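Local coordinates for protein geranyltranstransferase (Agrobacterium tumefaciens, PDB 2H8O) that probably makes farnesyl diphosphate by joining geranyl diphosphate to isopentenyl diphosphate, at residues G102-V110 with S168-E176. Numbering follows the deposited sequence.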
ATOM      1  N   GLY A 102       8.013 -23.314  10.106  1.00 20.57           N
ATOM      2  CA  GLY A 102       7.702 -22.858   8.748  1.00 20.04           C
ATOM      3  C   GLY A 102       8.942 -22.654   7.908  1.00 19.15           C
ATOM      4  O   GLY A 102      10.062 -22.847   8.384  1.00 19.59           O
ATOM      5  N   ASP A 103       8.725 -22.263   6.653  1.00 19.09           N
ATOM      6  CA  ASP A 103       9.773 -22.072   5.666  1.00 18.55           C
ATOM      7  C   ASP A 103      10.519 -20.768   5.955  1.00 18.21           C
ATOM      8  O   ASP A 103       9.941 -19.670   5.871  1.00 16.91           O
ATOM      9  CB  ASP A 103       9.136 -22.040   4.269  1.00 18.52           C
ATOM     10  CG  ASP A 103      10.151 -22.035   3.155  1.00 20.36           C
ATOM     11  OD1 ASP A 103      10.998 -21.124   3.117  1.00 24.47           O
ATOM     12  OD2 ASP A 103      10.112 -22.960   2.317  1.00 26.21           O
ATOM     13  N   ALA A 104      11.804 -20.881   6.277  1.00 17.96           N
ATOM     14  CA  ALA A 104      12.613 -19.716   6.634  1.00 17.69           C
ATOM     15  C   ALA A 104      12.722 -18.714   5.495  1.00 17.57           C
ATOM     16  O   ALA A 104      12.851 -17.514   5.746  1.00 17.95           O
ATOM     17  CB  ALA A 104      14.014 -20.155   7.054  1.00 18.09           C
ATOM     18  N   GLU A 105      12.690 -19.183   4.247  1.00 17.54           N
ATOM     19  CA  GLU A 105      12.797 -18.267   3.105  1.00 17.77           C
ATOM     20  C   GLU A 105      11.529 -17.434   3.024  1.00 17.06           C
ATOM     21  O   GLU A 105      11.591 -16.240   2.780  1.00 16.45           O
ATOM     22  CB  GLU A 105      13.045 -19.022   1.781  1.00 18.21           C
ATOM     23  CG  GLU A 105      13.303 -18.118   0.585  1.00 19.22           C
ATOM     24  CD  GLU A 105      13.614 -18.880  -0.703  1.00 21.80           C
ATOM     25  OE1 GLU A 105      13.517 -20.138  -0.722  1.00 28.27           O
ATOM     26  OE2 GLU A 105      13.987 -18.213  -1.693  1.00 27.97           O
ATOM     27  N   ALA A 106      10.379 -18.064   3.246  1.00 17.05           N
ATOM     28  CA  ALA A 106       9.120 -17.305   3.288  1.00 16.48           C
ATOM     29  C   ALA A 106       9.141 -16.309   4.454  1.00 16.25           C
ATOM     30  O   ALA A 106       8.749 -15.140   4.315  1.00 16.13           O
ATOM     31  CB  ALA A 106       7.953 -18.258   3.382  1.00 16.61           C
ATOM     32  N   GLY A 107       9.651 -16.756   5.595  1.00 15.30           N
ATOM     33  CA  GLY A 107       9.848 -15.865   6.745  1.00 15.59           C
ATOM     34  C   GLY A 107      10.710 -14.650   6.445  1.00 15.45           C
ATOM     35  O   GLY A 107      10.386 -13.525   6.841  1.00 15.98           O
ATOM     36  N   LEU A 108      11.802 -14.877   5.717  1.00 15.06           N
ATOM     37  CA  LEU A 108      12.695 -13.793   5.327  1.00 15.37           C
ATOM     38  C   LEU A 108      11.995 -12.792   4.390  1.00 15.34           C
ATOM     39  O   LEU A 108      12.124 -11.576   4.561  1.00 16.01           O
ATOM     40  CB  LEU A 108      13.950 -14.361   4.673  1.00 15.32           C
ATOM     41  CG  LEU A 108      15.065 -13.369   4.401  1.00 16.37           C
ATOM     42  CD1 LEU A 108      15.648 -12.831   5.701  1.00 20.59           C
ATOM     43  CD2 LEU A 108      16.143 -14.013   3.537  1.00 17.29           C
ATOM     44  N   HIS A 109      11.247 -13.305   3.411  1.00 14.67           N
ATOM     45  CA  HIS A 109      10.533 -12.434   2.463  1.00 14.76           C
ATOM     46  C   HIS A 109       9.470 -11.623   3.177  1.00 14.26           C
ATOM     47  O   HIS A 109       9.362 -10.415   2.965  1.00 14.98           O
ATOM     48  CB  HIS A 109       9.930 -13.267   1.328  1.00 14.49           C
ATOM     49  CG  HIS A 109      10.914 -13.546   0.246  1.00 15.02           C
ATOM     50  ND1 HIS A 109      12.026 -14.335   0.446  1.00 17.76           N
ATOM     51  CD2 HIS A 109      11.021 -13.056  -1.006  1.00 14.63           C
ATOM     52  CE1 HIS A 109      12.763 -14.341  -0.651  1.00 15.44           C
ATOM     53  NE2 HIS A 109      12.175 -13.575  -1.549  1.00 18.78           N
ATOM     54  N   VAL A 110       8.675 -12.284   4.026  1.00 14.27           N
ATOM     55  CA  VAL A 110       7.624 -11.548   4.771  1.00 14.70           C
ATOM     56  C   VAL A 110       8.226 -10.536   5.748  1.00 14.88           C
ATOM     57  O   VAL A 110       7.718  -9.423   5.870  1.00 15.50           O
ATOM     58  CB  VAL A 110       6.659 -12.510   5.464  1.00 14.35           C
ATOM     59  CG1 VAL A 110       5.646 -11.755   6.309  1.00 13.88           C
ATOM     60  CG2 VAL A 110       5.982 -13.364   4.402  1.00 14.71           C
ATOM     61  N   SER A 168       4.429 -11.978  -4.199  1.00 17.04           N
ATOM     62  CA  SER A 168       5.250 -12.374  -5.345  0.50 17.71           C
ATOM     63  C   SER A 168       5.558 -13.864  -5.375  1.00 17.99           C
ATOM     64  O   SER A 168       5.659 -14.522  -4.343  1.00 16.95           O
ATOM     65  CB  SER A 168       6.565 -11.575  -5.395  0.50 17.72           C
ATOM     66  OG  SER A 168       6.350 -10.286  -5.946  0.50 17.48           O
ATOM     67  N   ASP A 169       5.733 -14.382  -6.592  1.00 19.03           N
ATOM     68  CA  ASP A 169       6.045 -15.786  -6.770  1.00 20.19           C
ATOM     69  C   ASP A 169       7.395 -16.160  -6.172  1.00 21.11           C
ATOM     70  O   ASP A 169       7.595 -17.331  -5.830  1.00 22.21           O
ATOM     71  CB  ASP A 169       6.027 -16.166  -8.245  1.00 20.95           C
ATOM     72  CG  ASP A 169       4.642 -16.143  -8.853  1.00 22.84           C
ATOM     73  OD1 ASP A 169       3.613 -16.136  -8.135  1.00 23.60           O
ATOM     74  OD2 ASP A 169       4.591 -16.125 -10.104  1.00 27.11           O
ATOM     75  N   ASP A 170       8.311 -15.200  -6.008  1.00 21.26           N
ATOM     76  CA  ASP A 170       9.602 -15.527  -5.372  1.00 21.83           C
ATOM     77  C   ASP A 170       9.551 -15.623  -3.843  1.00 21.37           C
ATOM     78  O   ASP A 170      10.564 -15.937  -3.211  1.00 22.17           O
ATOM     79  CB  ASP A 170      10.732 -14.608  -5.855  1.00 23.92           C
ATOM     80  CG  ASP A 170      10.580 -13.202  -5.411  1.00 27.14           C
ATOM     81  OD1 ASP A 170       9.596 -12.893  -4.699  1.00 32.55           O
ATOM     82  OD2 ASP A 170      11.460 -12.383  -5.790  1.00 35.91           O
ATOM     83  N   ASN A 171       8.374 -15.357  -3.262  1.00 19.84           N
ATOM     84  CA  ASN A 171       8.086 -15.703  -1.882  1.00 19.45           C
ATOM     85  C   ASN A 171       7.516 -17.113  -1.896  1.00 18.65           C
ATOM     86  O   ASN A 171       6.404 -17.319  -2.406  1.00 18.11           O
ATOM     87  CB  ASN A 171       7.056 -14.739  -1.278  1.00 18.64           C
ATOM     88  CG  ASN A 171       6.752 -15.049   0.175  1.00 19.48           C
ATOM     89  OD1 ASN A 171       7.468 -15.825   0.812  1.00 20.05           O
ATOM     90  ND2 ASN A 171       5.686 -14.446   0.715  1.00 17.63           N
ATOM     91  N   PRO A 172       8.284 -18.109  -1.385  1.00 18.14           N
ATOM     92  CA  PRO A 172       7.827 -19.493  -1.519  1.00 18.30           C
ATOM     93  C   PRO A 172       6.773 -19.834  -0.487  1.00 18.80           C
ATOM     94  O   PRO A 172       7.084 -20.360   0.577  1.00 19.08           O
ATOM     95  CB  PRO A 172       9.119 -20.305  -1.308  1.00 17.68           C
ATOM     96  CG  PRO A 172       9.921 -19.472  -0.371  1.00 18.00           C
ATOM     97  CD  PRO A 172       9.586 -18.020  -0.685  1.00 18.10           C
ATOM     98  N   LEU A 173       5.524 -19.478  -0.801  1.00 18.67           N
ATOM     99  CA  LEU A 173       4.403 -19.583   0.125  1.00 18.54           C
ATOM    100  C   LEU A 173       3.090 -19.745  -0.664  1.00 18.32           C
ATOM    101  O   LEU A 173       2.892 -19.097  -1.686  1.00 17.92           O
ATOM    102  CB  LEU A 173       4.361 -18.331   0.987  1.00 19.23           C
ATOM    103  CG  LEU A 173       3.410 -18.300   2.169  1.00 19.30           C
ATOM    104  CD1 LEU A 173       3.794 -19.394   3.175  1.00 21.03           C
ATOM    105  CD2 LEU A 173       3.445 -16.910   2.805  1.00 18.82           C
ATOM    106  N   ALA A 174       2.216 -20.637  -0.202  1.00 18.52           N
ATOM    107  CA  ALA A 174       0.956 -20.908  -0.900  1.00 17.98           C
ATOM    108  C   ALA A 174       0.106 -19.641  -0.976  1.00 17.81           C
ATOM    109  O   ALA A 174       0.150 -18.801  -0.078  1.00 17.72           O
ATOM    110  CB  ALA A 174       0.174 -22.010  -0.208  1.00 18.57           C
ATOM    111  N   ALA A 175      -0.669 -19.545  -2.050  1.00 18.09           N
ATOM    112  CA  ALA A 175      -1.525 -18.383  -2.325  1.00 17.62           C
ATOM    113  C   ALA A 175      -2.480 -18.070  -1.180  1.00 17.91           C
ATOM    114  O   ALA A 175      -2.686 -16.924  -0.844  1.00 17.68           O
ATOM    115  CB  ALA A 175      -2.307 -18.587  -3.630  1.00 17.72           C
ATOM    116  N   GLU A 176      -3.052 -19.102  -0.570  1.00 18.01           N
ATOM    117  CA  GLU A 176      -4.008 -18.896   0.517  1.00 18.59           C
ATOM    118  C   GLU A 176      -3.346 -18.198   1.706  1.00 18.41           C
ATOM    119  O   GLU A 176      -3.931 -17.304   2.335  1.00 18.68           O
ATOM    120  CB  GLU A 176      -4.613 -20.228   0.961  1.00 19.60           C
ATOM    121  CG  GLU A 176      -5.474 -20.903  -0.097  1.00 24.03           C
ATOM    122  CD  GLU A 176      -4.697 -21.678  -1.199  1.00 28.47           C
ATOM    123  OE1 GLU A 176      -3.441 -21.842  -1.147  1.00 28.21           O
ATOM    124  OE2 GLU A 176      -5.388 -22.132  -2.147  1.00 32.56           O
TER
HETATM  125  O   HOH W   1      12.577 -17.437  -3.926  1.00 35.90           O
HETATM  126  O   HOH W   2      13.924 -12.649  -4.169  1.00 36.42           O
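With CG of His109 anti to its carbonyl carbon (chi1 -84°) and CG of Asn171 anti to its backbone N (chi1 -179°), imidazole and amide slide past each other in opposite directions, their planes only 5° apart. The contact runs through the methylene and the helix backbone: Asn171 OD1 sits 3.6 Å from His109 CB and 3.3 Å from Ala106 CA. That oxygen is buried with no polar partner in the model, whereas Asn171 ND2, beside Val110 CG2, donates to Ile166 O. The imidazole is held from its own helix, His109 ND1 giving a 3.0 Å hydrogen bond to Glu105 O, which also accepts from His109 N on the opposite face of its carbonyl plane. Over one ring face, toward the rim, lies Asp170 O, 3.3 Å from His109 NE2 but at too poor an angle for a bond. In the all-helical prenyl synthase fold, the contact joins the first turns of helix 104-125 to the loop linking helix 148-167 to helix 175-189. The loop leaves its helix through a type I turn from Ser168 to Asn171, and Pro172 then centres an inverse gamma turn. Its ring lies across the extended Glu105 chain at about a right angle, Pro172 CG being 3.7 Å from Glu105 OE1. Ala106 CB packs against Leu173 CD1 at 4.3 Å, and Ile236 of helix 211-237 touches both residues. Asp103 N-caps helix 104-125, OD1 accepting from Ala106 N and weakly from Glu105 N. Two waters bridge the segments: one donates to Glu105 OE2 and Asp170 O, the other joins His109 NE2 to Asp170 OD2.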